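Local coordinates for protein leucine aminopeptidase (Fimbriiglobus ruber, PDB 7D1B) that probably cyclises N-terminal glutamine residues of peptides to pyroglutamate, acting as a zinc-dependent glutaminyl cyclase of the M28 peptidase family, at residues Ala136-Gln139 and Asn145-Lys148; Ala153-Ala158 and Gly186-Leu191; Ala268-Asn273 and Gly320-Asp325; Phe303-Lys306 and Ser312-Pro315. All coordinates share one frame; numbering follows the deposited sequence.

Contact 1: Ala136-Gln139 and Asn145-Lys148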
loop_
_atom_site.group_PDB
_atom_site.type_symbol
_atom_site.label_atom_id
_atom_site.label_comp_id
_atom_site.label_asym_id
_atom_site.label_seq_id
_atom_site.Cartn_x
_atom_site.Cartn_y
_atom_site.Cartn_z
ATOM N N ALA A 136 3.601 1.371 -18.401
ATOM C CA ALA A 136 2.615 1.118 -19.438
ATOM C C ALA A 136 1.550 0.180 -18.899
ATOM O O ALA A 136 1.806 -0.624 -17.993
ATOM C CB ALA A 136 3.249 0.492 -20.692
ATOM N N ALA A 137 0.360 0.277 -19.495
ATOM C CA ALA A 137 -0.763 -0.609 -19.180
ATOM C C ALA A 137 -0.551 -1.907 -19.961
ATOM O O ALA A 137 -1.146 -2.151 -21.011
ATOM C CB ALA A 137 -2.078 0.063 -19.550
ATOM N N HIS A 138 0.333 -2.756 -19.433
ATOM C CA HIS A 138 0.816 -3.898 -20.204
ATOM C C HIS A 138 -0.219 -4.998 -20.420
ATOM O O HIS A 138 0.054 -5.916 -21.204
ATOM C CB HIS A 138 2.062 -4.506 -19.568
ATOM C CG HIS A 138 3.303 -3.705 -19.784
ATOM N ND1 HIS A 138 4.079 -3.253 -18.738
ATOM C CD2 HIS A 138 3.916 -3.301 -20.921
ATOM C CE1 HIS A 138 5.128 -2.611 -19.227
ATOM N NE2 HIS A 138 5.047 -2.615 -20.548
ATOM N N GLN A 139 -1.385 -4.951 -19.759
ATOM C CA GLN A 139 -2.427 -5.918 -20.089
ATOM C C GLN A 139 -3.234 -5.519 -21.316
ATOM O O GLN A 139 -4.024 -6.333 -21.809
ATOM C CB GLN A 139 -3.342 -6.198 -18.895
ATOM C CG GLN A 139 -2.650 -6.998 -17.810
ATOM C CD GLN A 139 -2.329 -8.411 -18.232
ATOM O OE1 GLN A 139 -3.197 -9.136 -18.694
ATOM N NE2 GLN A 139 -1.071 -8.810 -18.070
ATOM N N ASN A 145 -1.470 0.971 -27.347
ATOM C CA ASN A 145 -1.955 1.497 -26.080
ATOM C C ASN A 145 -0.898 1.499 -24.986
ATOM O O ASN A 145 -1.103 2.151 -23.957
ATOM C CB ASN A 145 -3.195 0.733 -25.620
ATOM C CG ASN A 145 -4.410 1.092 -26.429
ATOM O OD1 ASN A 145 -4.516 2.213 -26.923
ATOM N ND2 ASN A 145 -5.330 0.147 -26.586
ATOM N N TRP A 146 0.220 0.795 -25.175
ATOM C CA TRP A 146 1.316 0.905 -24.225
ATOM C C TRP A 146 1.999 2.259 -24.293
ATOM O O TRP A 146 2.831 2.552 -23.428
ATOM C CB TRP A 146 2.354 -0.182 -24.478
ATOM C CG TRP A 146 1.865 -1.576 -24.256
ATOM C CD1 TRP A 146 0.576 -1.985 -23.980
ATOM C CD2 TRP A 146 2.668 -2.760 -24.279
ATOM N NE1 TRP A 146 0.543 -3.349 -23.837
ATOM C CE2 TRP A 146 1.810 -3.851 -24.018
ATOM C CE3 TRP A 146 4.031 -3.007 -24.499
ATOM C CZ2 TRP A 146 2.274 -5.164 -23.954
ATOM C CZ3 TRP A 146 4.490 -4.311 -24.439
ATOM C CH2 TRP A 146 3.615 -5.374 -24.175
ATOM N N ARG A 147 1.664 3.091 -25.282
ATOM C CA ARG A 147 2.285 4.401 -25.376
ATOM C C ARG A 147 1.456 5.481 -24.699
ATOM O O ARG A 147 1.887 6.640 -24.654
ATOM C CB ARG A 147 2.483 4.765 -26.845
ATOM C CG ARG A 147 3.135 3.659 -27.659
ATOM C CD ARG A 147 4.370 4.131 -28.427
ATOM N NE ARG A 147 4.101 4.492 -29.823
ATOM C CZ ARG A 147 3.294 5.468 -30.249
ATOM N NH1 ARG A 147 3.156 5.673 -31.554
ATOM N NH2 ARG A 147 2.667 6.273 -29.405
ATOM N N LYS A 148 0.316 5.134 -24.157
ATOM C CA LYS A 148 -0.565 6.103 -23.528
ATOM C C LYS A 148 -0.334 6.154 -22.023
ATOM O O LYS A 148 0.136 5.181 -21.427
ATOM C CB LYS A 148 -2.021 5.730 -23.813
ATOM C CG LYS A 148 -2.340 5.775 -25.310
ATOM C CD LYS A 148 -3.781 5.407 -25.609
ATOM C CE LYS A 148 -4.115 5.613 -27.080
ATOM N NZ LYS A 148 -5.513 5.204 -27.375
HETATM O O HOH W 1 -0.029 2.433 -21.338
#

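Contact 2: Ala153-Ala158 and Gly186-Leu191. With ZN (zinc ion), chain B.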
loop_
_atom_site.group_PDB
_atom_site.type_symbol
_atom_site.label_atom_id
_atom_site.label_comp_id
_atom_site.label_asym_id
_atom_site.label_seq_id
_atom_site.Cartn_x
_atom_site.Cartn_y
_atom_site.Cartn_z
ATOM N N ALA A 153 -5.122 3.946 -11.072
ATOM C CA ALA A 153 -5.880 4.506 -9.947
ATOM C C ALA A 153 -6.003 3.535 -8.775
ATOM O O ALA A 153 -5.886 3.947 -7.617
ATOM C CB ALA A 153 -7.272 4.921 -10.396
ATOM N N ASN A 154 -6.279 2.263 -9.045
ATOM C CA ASN A 154 -6.481 1.268 -7.997
ATOM C C ASN A 154 -5.198 0.523 -7.647
ATOM O O ASN A 154 -5.249 -0.485 -6.946
ATOM C CB ASN A 154 -7.555 0.274 -8.446
ATOM C CG ASN A 154 -8.123 -0.562 -7.302
ATOM O OD1 ASN A 154 -8.246 -0.098 -6.156
ATOM N ND2 ASN A 154 -8.495 -1.799 -7.614
ATOM N N ASP A 155 -4.054 0.985 -8.131
ATOM C CA ASP A 155 -2.828 0.198 -8.108
ATOM C C ASP A 155 -1.740 1.124 -7.579
ATOM O O ASP A 155 -1.153 1.920 -8.322
ATOM C CB ASP A 155 -2.607 -0.304 -9.526
ATOM C CG ASP A 155 -1.422 -1.232 -9.667
ATOM O OD1 ASP A 155 -0.600 -1.361 -8.735
ATOM O OD2 ASP A 155 -1.290 -1.842 -10.776
ATOM N N GLY A 156 -1.510 1.059 -6.271
ATOM C CA GLY A 156 -0.656 2.006 -5.570
ATOM C C GLY A 156 -1.375 3.291 -5.217
ATOM O O GLY A 156 -1.451 3.665 -4.044
ATOM N N THR A 157 -1.949 3.956 -6.225
ATOM C CA THR A 157 -2.515 5.285 -6.026
ATOM C C THR A 157 -3.559 5.254 -4.922
ATOM O O THR A 157 -3.571 6.120 -4.042
ATOM C CB THR A 157 -3.137 5.793 -7.327
ATOM O OG1 THR A 157 -2.220 5.581 -8.405
ATOM C CG2 THR A 157 -3.438 7.267 -7.208
ATOM N N ALA A 158 -4.472 4.278 -4.970
ATOM C CA ALA A 158 -5.554 4.261 -3.989
ATOM C C ALA A 158 -5.037 4.035 -2.578
ATOM O O ALA A 158 -5.642 4.537 -1.624
ATOM C CB ALA A 158 -6.600 3.212 -4.357
ATOM N N GLY A 186 9.290 2.128 -6.853
ATOM C CA GLY A 186 9.914 1.094 -7.656
ATOM C C GLY A 186 9.327 -0.288 -7.480
ATOM O O GLY A 186 10.039 -1.287 -7.652
ATOM N N GLU A 187 8.029 -0.387 -7.170
ATOM C CA GLU A 187 7.427 -1.715 -7.158
ATOM C C GLU A 187 7.375 -2.300 -8.559
ATOM O O GLU A 187 7.609 -3.496 -8.741
ATOM C CB GLU A 187 6.027 -1.704 -6.556
ATOM C CG GLU A 187 5.474 -3.117 -6.374
ATOM C CD GLU A 187 4.304 -3.405 -7.225
ATOM O OE1 GLU A 187 3.567 -2.474 -7.600
ATOM O OE2 GLU A 187 4.125 -4.598 -7.523
ATOM N N GLU A 188 7.035 -1.486 -9.555
ATOM C CA GLU A 188 6.834 -2.006 -10.901
ATOM C C GLU A 188 7.264 -0.973 -11.942
ATOM O O GLU A 188 6.500 -0.559 -12.826
ATOM C CB GLU A 188 5.428 -2.569 -11.097
ATOM C CG GLU A 188 4.290 -1.618 -10.854
ATOM C CD GLU A 188 2.958 -2.319 -11.079
ATOM O OE1 GLU A 188 2.954 -3.453 -11.656
ATOM O OE2 GLU A 188 1.895 -1.781 -10.667
ATOM N N TYR A 189 8.548 -0.617 -11.871
ATOM C CA TYR A 189 9.203 0.229 -12.862
ATOM C C TYR A 189 9.568 -0.640 -14.066
ATOM O O TYR A 189 10.738 -0.886 -14.375
ATOM C CB TYR A 189 10.412 0.888 -12.210
ATOM C CG TYR A 189 11.219 1.793 -13.106
ATOM C CD1 TYR A 189 10.638 2.882 -13.735
ATOM C CD2 TYR A 189 12.574 1.562 -13.310
ATOM C CE1 TYR A 189 11.385 3.716 -14.564
ATOM C CE2 TYR A 189 13.331 2.394 -14.124
ATOM C CZ TYR A 189 12.726 3.480 -14.747
ATOM O OH TYR A 189 13.438 4.341 -15.555
ATOM N N ILE A 190 8.535 -1.152 -14.730
ATOM C CA ILE A 190 8.701 -2.195 -15.737
ATOM C C ILE A 190 8.740 -1.540 -17.112
ATOM O O ILE A 190 7.701 -1.171 -17.677
ATOM C CB ILE A 190 7.605 -3.259 -15.649
ATOM C CG1 ILE A 190 7.498 -3.833 -14.233
ATOM C CG2 ILE A 190 7.854 -4.355 -16.703
ATOM C CD1 ILE A 190 8.801 -4.380 -13.625
ATOM N N LEU A 191 9.948 -1.397 -17.659
ATOM C CA LEU A 191 10.113 -0.877 -19.007
ATOM C C LEU A 191 10.081 -1.993 -20.033
ATOM O O LEU A 191 9.584 -1.793 -21.146
ATOM C CB LEU A 191 11.415 -0.066 -19.093
ATOM C CG LEU A 191 11.442 1.159 -18.162
ATOM C CD1 LEU A 191 12.844 1.755 -18.048
ATOM C CD2 LEU A 191 10.445 2.223 -18.619
HETATM ZN ZN ZN B . 0.340 -2.913 -10.989
HETATM O O HOH W 2 -0.082 -4.611 -9.815
#

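Contact 3: Ala268-Asn273 and Gly320-Asp325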
loop_
_atom_site.group_PDB
_atom_site.type_symbol
_atom_site.label_atom_id
_atom_site.label_comp_id
_atom_site.label_asym_id
_atom_site.label_seq_id
_atom_site.Cartn_x
_atom_site.Cartn_y
_atom_site.Cartn_z
ATOM N N ALA A 268 -17.159 -4.703 7.019
ATOM C CA ALA A 268 -16.450 -4.530 5.749
ATOM C C ALA A 268 -16.594 -5.831 4.981
ATOM O O ALA A 268 -15.826 -6.782 5.160
ATOM C CB ALA A 268 -14.995 -4.189 6.030
ATOM N N LYS A 269 -17.618 -5.890 4.126
ATOM C CA LYS A 269 -18.009 -7.146 3.486
ATOM C C LYS A 269 -17.022 -7.606 2.429
ATOM O O LYS A 269 -17.074 -8.767 2.019
ATOM C CB LYS A 269 -19.394 -6.987 2.860
ATOM C CG LYS A 269 -20.498 -6.589 3.816
ATOM C CD LYS A 269 -20.826 -7.775 4.724
ATOM C CE LYS A 269 -21.828 -7.449 5.819
ATOM N NZ LYS A 269 -23.132 -7.028 5.274
ATOM N N SER A 270 -16.114 -6.733 1.986
ATOM C CA SER A 270 -15.125 -7.169 1.004
ATOM C C SER A 270 -14.136 -8.188 1.561
ATOM O O SER A 270 -13.526 -8.917 0.779
ATOM C CB SER A 270 -14.357 -5.966 0.453
ATOM O OG SER A 270 -13.621 -5.290 1.468
ATOM N N PHE A 271 -13.927 -8.242 2.880
ATOM C CA PHE A 271 -12.958 -9.182 3.454
ATOM C C PHE A 271 -13.629 -10.545 3.561
ATOM O O PHE A 271 -14.543 -10.725 4.377
ATOM C CB PHE A 271 -12.478 -8.724 4.829
ATOM C CG PHE A 271 -11.579 -7.506 4.786
ATOM C CD1 PHE A 271 -12.107 -6.209 4.644
ATOM C CD2 PHE A 271 -10.192 -7.647 4.879
ATOM C CE1 PHE A 271 -11.283 -5.100 4.619
ATOM C CE2 PHE A 271 -9.359 -6.529 4.843
ATOM C CZ PHE A 271 -9.909 -5.259 4.698
ATOM N N VAL A 272 -13.217 -11.492 2.724
ATOM C CA VAL A 272 -13.872 -12.797 2.633
ATOM C C VAL A 272 -12.941 -13.889 3.147
ATOM O O VAL A 272 -11.723 -13.855 2.912
ATOM C CB VAL A 272 -14.364 -13.103 1.199
ATOM C CG1 VAL A 272 -15.346 -12.003 0.731
ATOM C CG2 VAL A 272 -13.226 -13.281 0.204
ATOM N N ASN A 273 -13.523 -14.870 3.836
ATOM C CA ASN A 273 -12.774 -16.034 4.323
ATOM C C ASN A 273 -12.724 -17.085 3.222
ATOM O O ASN A 273 -13.369 -18.124 3.282
ATOM C CB ASN A 273 -13.383 -16.559 5.618
ATOM C CG ASN A 273 -12.940 -15.730 6.806
ATOM O OD1 ASN A 273 -13.380 -14.596 6.987
ATOM N ND2 ASN A 273 -12.012 -16.254 7.579
ATOM N N GLY A 320 -15.622 5.009 -2.864
ATOM C CA GLY A 320 -15.325 5.645 -1.588
ATOM C C GLY A 320 -15.748 4.807 -0.398
ATOM O O GLY A 320 -15.057 4.776 0.618
ATOM N N LYS A 321 -16.890 4.117 -0.508
ATOM C CA LYS A 321 -17.328 3.251 0.579
ATOM C C LYS A 321 -16.336 2.119 0.809
ATOM O O LYS A 321 -16.034 1.766 1.954
ATOM C CB LYS A 321 -18.717 2.690 0.287
ATOM C CG LYS A 321 -19.073 1.439 1.128
ATOM C CD LYS A 321 -19.549 1.644 2.559
ATOM C CE LYS A 321 -19.894 0.286 3.158
ATOM N NZ LYS A 321 -19.817 0.294 4.629
ATOM N N GLN A 322 -15.807 1.542 -0.268
ATOM C CA GLN A 322 -14.801 0.499 -0.126
ATOM C C GLN A 322 -13.545 1.041 0.547
ATOM O O GLN A 322 -12.963 0.380 1.428
ATOM C CB GLN A 322 -14.490 -0.081 -1.503
ATOM C CG GLN A 322 -13.409 -1.152 -1.527
ATOM C CD GLN A 322 -13.733 -2.385 -0.697
ATOM O OE1 GLN A 322 -14.899 -2.672 -0.382
ATOM N NE2 GLN A 322 -12.702 -3.136 -0.336
ATOM N N MET A 323 -13.126 2.259 0.177
ATOM C CA MET A 323 -11.973 2.867 0.829
ATOM C C MET A 323 -12.220 3.052 2.320
ATOM O O MET A 323 -11.346 2.768 3.139
ATOM C CB MET A 323 -11.649 4.208 0.176
ATOM C CG MET A 323 -11.195 4.064 -1.239
ATOM S SD MET A 323 -10.498 5.510 -2.001
ATOM C CE MET A 323 -8.957 5.767 -1.123
ATOM N N VAL A 324 -13.404 3.550 2.688
ATOM C CA VAL A 324 -13.734 3.780 4.093
ATOM C C VAL A 324 -13.742 2.466 4.864
ATOM O O VAL A 324 -13.238 2.390 5.994
ATOM C CB VAL A 324 -15.083 4.526 4.209
ATOM C CG1 VAL A 324 -15.646 4.424 5.634
ATOM C CG2 VAL A 324 -14.937 5.984 3.767
ATOM N N ASP A 325 -14.319 1.411 4.274
ATOM C CA ASP A 325 -14.341 0.115 4.945
ATOM C C ASP A 325 -12.924 -0.362 5.245
ATOM O O ASP A 325 -12.617 -0.796 6.365
ATOM C CB ASP A 325 -15.029 -0.929 4.068
ATOM C CG ASP A 325 -16.530 -0.905 4.131
ATOM O OD1 ASP A 325 -17.131 -0.115 4.880
ATOM O OD2 ASP A 325 -17.113 -1.704 3.384
HETATM O O HOH W 3 -18.959 -3.614 2.918
HETATM O O HOH W 4 -15.751 -3.705 2.119
#

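Contact 4: Phe303-Lys306 and Ser312-Pro315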
loop_
_atom_site.group_PDB
_atom_site.type_symbol
_atom_site.label_atom_id
_atom_site.label_comp_id
_atom_site.label_asym_id
_atom_site.label_seq_id
_atom_site.Cartn_x
_atom_site.Cartn_y
_atom_site.Cartn_z
ATOM N N PHE A 303 -6.868 -9.650 -6.471
ATOM C CA PHE A 303 -6.043 -9.752 -7.661
ATOM C C PHE A 303 -6.871 -10.000 -8.910
ATOM O O PHE A 303 -6.307 -10.006 -10.004
ATOM C CB PHE A 303 -4.979 -10.841 -7.438
ATOM C CG PHE A 303 -3.787 -10.779 -8.383
ATOM C CD1 PHE A 303 -3.294 -9.578 -8.907
ATOM C CD2 PHE A 303 -3.156 -11.958 -8.746
ATOM C CE1 PHE A 303 -2.186 -9.569 -9.762
ATOM C CE2 PHE A 303 -2.054 -11.946 -9.602
ATOM C CZ PHE A 303 -1.573 -10.754 -10.101
ATOM N N ASP A 304 -8.185 -10.189 -8.777
ATOM C CA ASP A 304 -9.062 -10.288 -9.935
ATOM C C ASP A 304 -9.620 -8.945 -10.391
ATOM O O ASP A 304 -10.471 -8.912 -11.287
ATOM C CB ASP A 304 -10.178 -11.300 -9.672
ATOM C CG ASP A 304 -9.652 -12.706 -9.512
ATOM O OD1 ASP A 304 -8.708 -13.079 -10.248
ATOM O OD2 ASP A 304 -10.167 -13.431 -8.635
ATOM N N TYR A 305 -9.133 -7.836 -9.840
ATOM C CA TYR A 305 -9.546 -6.518 -10.300
ATOM C C TYR A 305 -9.563 -6.474 -11.823
ATOM O O TYR A 305 -8.555 -6.752 -12.481
ATOM C CB TYR A 305 -8.549 -5.494 -9.783
ATOM C CG TYR A 305 -8.773 -4.080 -10.265
ATOM C CD1 TYR A 305 -10.039 -3.493 -10.235
ATOM C CD2 TYR A 305 -7.706 -3.314 -10.732
ATOM C CE1 TYR A 305 -10.227 -2.173 -10.647
ATOM C CE2 TYR A 305 -7.883 -2.006 -11.141
ATOM C CZ TYR A 305 -9.143 -1.435 -11.093
ATOM O OH TYR A 305 -9.343 -0.122 -11.465
ATOM N N LYS A 306 -10.710 -6.096 -12.384
ATOM C CA LYS A 306 -10.906 -6.271 -13.815
ATOM C C LYS A 306 -10.146 -5.260 -14.656
ATOM O O LYS A 306 -9.963 -5.499 -15.848
ATOM C CB LYS A 306 -12.389 -6.262 -14.194
ATOM C CG LYS A 306 -13.076 -4.952 -14.026
ATOM C CD LYS A 306 -14.546 -5.056 -14.414
ATOM C CE LYS A 306 -15.298 -5.967 -13.455
ATOM N NZ LYS A 306 -16.772 -5.877 -13.666
ATOM N N SER A 312 -8.138 1.644 -18.444
ATOM C CA SER A 312 -9.369 1.901 -17.716
ATOM C C SER A 312 -9.205 1.836 -16.191
ATOM O O SER A 312 -10.204 1.971 -15.483
ATOM C CB SER A 312 -10.446 0.930 -18.207
ATOM O OG SER A 312 -9.950 -0.404 -18.170
ATOM N N ASP A 313 -7.992 1.668 -15.669
ATOM C CA ASP A 313 -7.760 1.739 -14.223
ATOM C C ASP A 313 -7.670 3.213 -13.825
ATOM O O ASP A 313 -6.587 3.778 -13.650
ATOM C CB ASP A 313 -6.492 0.969 -13.855
ATOM C CG ASP A 313 -6.212 0.962 -12.360
ATOM O OD1 ASP A 313 -7.123 1.306 -11.569
ATOM O OD2 ASP A 313 -5.065 0.616 -11.975
ATOM N N THR A 314 -8.836 3.840 -13.698
ATOM C CA THR A 314 -8.971 5.282 -13.543
ATOM C C THR A 314 -9.792 5.592 -12.300
ATOM O O THR A 314 -10.410 4.696 -11.713
ATOM C CB THR A 314 -9.639 5.863 -14.801
ATOM O OG1 THR A 314 -10.843 5.137 -15.073
ATOM C CG2 THR A 314 -8.702 5.764 -15.994
ATOM N N PRO A 315 -9.816 6.863 -11.859
ATOM C CA PRO A 315 -10.482 7.177 -10.577
ATOM C C PRO A 315 -11.949 6.792 -10.512
ATOM O O PRO A 315 -12.451 6.528 -9.410
ATOM C CB PRO A 315 -10.265 8.690 -10.433
ATOM C CG PRO A 315 -8.948 8.898 -11.111
ATOM C CD PRO A 315 -9.014 8.008 -12.334
#

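Contact 1: Ala136-Gln139 and Asn145-Lys148
Within the loop that joins strand 123-130 to helix 153-167, on the rim of the zinc site, H138 and W146 form a T-shaped (edge-to-face) aromatic pair. The imidazole centroid lies 4.6 Å from that of the six-membered indole ring, and the two planes stand at 89°. H138 supplies the edge through CD2, which sits over one indole face toward its rim and comes within 3.6 Å of W146 CE3. With CG anti to the carbonyl carbon in both (chi1 -75° in H138, -64° in W146), the rings turn toward each other although neither CB points at the partner. Polar ends fix the rings: H138 ND1 is hydrogen-bonded to R134 NE, and W146 NE1 to the carbonyl of E140. Beside the stack, A136 CB packs 3.9 Å from W146 CB and also lies over a face of the imidazole. A137, the centre of an inverse gamma turn, places its carbonyl O 3.4 Å from W146 CD1. The side chain of H138 is about 5 Å from that of the zinc ligand H309, which puts the pair next to the metal centre. Segments 136-139 and 145-148 are further joined by one water, which accepts from A137 N at 2.9 Å and donates to N145 O and K148 O, each at 2.8 Å.

Contact 2: Ala153-Ala158 and Gly186-Leu191
D155 and E188 meet through a shared zinc ion, which each binds mainly through one carboxylate oxygen. D155 OD2 binds the zinc ion at 2.0 Å, E188 OE2 at 1.9 Å, and a water at 2.1 Å; NE2 of H309 is the fourth ligand. The side chains approach from opposite directions with carboxylate planes 52° apart, and the shared metal accounts for the 3.2 Å between D155 OD2 and E188 OE2, two acceptors that would otherwise be expected to repel. D155 reaches the ion with CG anti to the backbone N (chi1 -176°). E188 starts with CG between its backbone N and carbonyl carbon (chi1 58°), then runs extended to the metal. The second oxygens lie farther from the zinc ion, D155 OD1 at 2.9 Å and E188 OE1 at a long 2.8 Å, and serve the second shell: D155 OD1 is hydrogen-bonded to H130 NE2, while E188 OE1 forms a salt bridge with R134 NH2. These partners limit rotation of both carboxylates. The pair belongs to the metal centre of the M28 fold, in which segment 153-158, on helix 153-167, faces the loop following strand 178-184. Next to the ligand, E187 holds the position that carries the catalytic glutamate in M28 relatives, and its OE1 comes to 4.5 Å from D155 OD1. Farther out, the hydroxyl of S152 is hydrogen-bonded to D155 O, and A153 and T157 touch helix 51-63.

Contact 3: Ala268-Asn273 and Gly320-Asp325
S270 OG lies in the plane of the Q322 amide, 5° out of it, and Q322 NE2 donates to it across 3.0 Å with an N-H...O angle of 163°, a nearly straight bond. Within 268-273, the F271 ring has A268 O at its edge, in plane, and outside the two segments it pairs edge-to-face with W260. Q322 reaches the serine because its chain bends at chi2 (61°), swinging the amide off the helix toward the turn. The other NE2 bond goes to the carbonyl of F235, while OE1 lies 2.8 Å from a water and is also hydrogen-bonded to a glycerol that probably comes from the crystallisation liquor. A leucine here has no amide, and S270 OG and F235 O would probably be left without their shared donor. The water beside OE1 accepts from S270 N at 3.1 Å and has D325 OD2 within 2.7 Å; with more acceptors in reach than protons to share, it need not serve both Q322 OE1 and D325 OD2. A second water accepts from K269 N at 2.9 Å and likewise lies close to D325 OD2, so the polar link from the carboxylate to the turn runs largely through water. Direct apolar packing is small, with A268 CB 3.8 Å from D325 CB. Away from the zinc site, the contact thus sets the type I beta turn A268-F271 against the first turns of helix 320-336. A268 also touches A263 of helix 253-266, F271 packs on V326 and V329 farther along helix 320-336, and the backbones of S270 and V272 bond to L242 of strand 242-244.

Contact 4: Phe303-Lys306 and Ser312-Pro315
Y305 brings the hydroxyl end of its ring up to the carboxylate of D313, whose OD1 lies at the ring edge near the ring plane, 3.4 Å from Y305 CE2. Both residues sit in the loop between strand 297-300 and helix 320-336, the same loop that carries the zinc ligand H309, and D313 is the centre of an inverse gamma turn there. Y305 OH donates to D313 OD1 across 2.6 Å. The CZ-OH...OD1 angle of about 114° is close to that expected for a phenol, but the approach comes from above the carboxylate plane, 51° out of it. The side chains cross at about a right angle, with ring and carboxylate steeply inclined to each other. With CG anti to the backbone N (chi1 175°), Y305 spans the distance to the second segment by the full length of its ring. OD1 carries a second bond, from the backbone N of N154, so two donors grip one buried oxygen. A phenylalanine here lacks the hydroxyl, and the carboxylate of D313, held by one donor fewer, would probably be freer to turn. The ring is also bounded by H237, whose plane meets it at an inclination, and by the side chain of N154. D313 itself touches D155, and its side chain is about 7 Å from the zinc ion, which makes it a second-shell neighbour of the metal centre. Around D313 the inverse gamma turn is closed by a weak backbone bond from T314 N to S312 O, 2.9 Å long.

Contact 2 holds the zinc ion, and contacts 1 and 4 approach it from separate loops, their centres 13 and 12 Å from that of contact 2. Contact 4 joins it by probable hydrogen bonds: N154 N lies 2.8 Å from D313 OD1 and A153 N 3.0 Å from D313 O, tying the loop of H309 to the segment bearing D155. Contact 1 only packs on it, with H138 CE1 3.3 Å from I190 O; R134, however, bonds both H138 and E188. Contact 3 lies away from the zinc site, its centre 21 Å from that of contact 2; in the conformer given, M323 CE comes to 3.6 Å from A158 O, a doubtful link since M323 has a second conformer.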